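Local structure of synergistic-type venom protein S2C4 (Dendroaspis jamesoni kaimosae, 7C28) at residues E16-A19 and G20-I23. The protein probably acts as a synergistic three-finger toxin of mamba venom, enhancing the toxicity of other toxins. Sequence-based numbering, arbitrary orientation.
Sequences ECAA and GQKI
The flat carboxamide of Gln21 turns its OE1 corner to the backbone N-H of Ala18, while the methyl CB of Ala18 stands over one face, toward the oxygen end, 3.8 Å from OE1. This pairing spans a type I beta turn, Ala18 to Gln21, in the loop that carries the chain from the first finger of the three-finger toxin fold, strands 2-8 and 11-16, to strand 23-32 of the three-stranded sheet. The backbone bond closes the turn, and a side-chain bond adds a second tie between the same two residues. Gln21 N gives the first to Ala18 O at 3.1 Å, fairly straight at the hydrogen (163°), although the donor stands well above the carbonyl plane. The second runs the other way, from Ala18 N to Gln21 OE1 at 3.2 Å, with the donor tilted from the amide plane. Gln21 can make it because CG lies beside its own backbone N (chi1 -64°) and the chain then runs extended, sending the amide back over the start of the turn; glutamine has the length for this and an acceptor at its end. The OE1 bond probably limits rotation of the amide. Ala19 and Gly20 fill the two central positions, exposed at the surface, with ordinary type I angles that do not demand glycine; small residues suit such a bend. Behind the turn the buried Cys17 packs its CB 3.7 Å from Gln21 CB. Cysteine suits this place because its disulfide to Cys42 ties the loop to strand 35-43, part of the cystine-rich core from which the fingers spread; Gln21 also touches Cys42. Past the turn Lys22 and Ile23 both face Thr43 in a classic beta bulge. On the Cys17 side, the backbone oxygen Gln21 O comes within 3.4 Å of Cys17 CB.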
# COMPACT_ATOMS: atom_id res chain seq x y z
N GLU A 16 -22.27 -5.19 -1.56
CA GLU A 16 -22.12 -6.63 -1.51
C GLU A 16 -21.54 -7.11 -2.83
O GLU A 16 -22.04 -6.72 -3.90
CB GLU A 16 -23.47 -7.31 -1.23
CG GLU A 16 -23.41 -8.82 -1.26
CD GLU A 16 -23.22 -9.42 0.12
OE1 GLU A 16 -23.39 -10.65 0.26
OE2 GLU A 16 -22.91 -8.66 1.07
N CYS A 17 -20.50 -7.92 -2.76
CA CYS A 17 -19.77 -8.35 -3.94
C CYS A 17 -20.52 -9.45 -4.68
O CYS A 17 -21.27 -10.23 -4.08
CB CYS A 17 -18.37 -8.84 -3.58
SG CYS A 17 -17.43 -7.79 -2.42
N ALA A 18 -20.30 -9.53 -5.99
CA ALA A 18 -20.86 -10.61 -6.77
C ALA A 18 -20.32 -11.95 -6.27
O ALA A 18 -19.39 -12.03 -5.47
CB ALA A 18 -20.52 -10.41 -8.25
N ALA A 19 -20.94 -13.03 -6.76
CA ALA A 19 -20.64 -14.38 -6.27
C ALA A 19 -19.15 -14.68 -6.36
O ALA A 19 -18.56 -15.21 -5.41
CB ALA A 19 -21.44 -15.42 -7.05
N GLY A 20 -18.53 -14.37 -7.49
CA GLY A 20 -17.14 -14.69 -7.72
C GLY A 20 -16.12 -13.66 -7.27
O GLY A 20 -14.94 -13.82 -7.58
N GLN A 21 -16.54 -12.61 -6.57
CA GLN A 21 -15.63 -11.59 -6.05
C GLN A 21 -15.44 -11.89 -4.56
O GLN A 21 -16.33 -11.61 -3.75
CB GLN A 21 -16.19 -10.19 -6.28
CG GLN A 21 -16.33 -9.79 -7.74
CD GLN A 21 -16.88 -8.38 -7.92
OE1 GLN A 21 -17.82 -7.97 -7.23
NE2 GLN A 21 -16.28 -7.63 -8.84
N LYS A 22 -14.29 -12.45 -4.20
CA LYS A 22 -14.07 -12.92 -2.83
C LYS A 22 -12.94 -12.17 -2.12
O LYS A 22 -12.42 -12.67 -1.12
CB LYS A 22 -13.79 -14.42 -2.83
CG LYS A 22 -14.69 -15.22 -3.76
CD LYS A 22 -14.31 -16.70 -3.81
CE LYS A 22 -15.46 -17.55 -4.33
NZ LYS A 22 -15.00 -18.83 -4.94
N ILE A 23 -12.57 -10.98 -2.60
CA ILE A 23 -11.50 -10.19 -2.01
C ILE A 23 -11.92 -8.73 -1.98
O ILE A 23 -12.56 -8.24 -2.92
CB ILE A 23 -10.18 -10.37 -2.82
CG1 ILE A 23 -9.81 -11.84 -2.97
CG2 ILE A 23 -9.05 -9.58 -2.20
CD1 ILE A 23 -9.34 -12.50 -1.70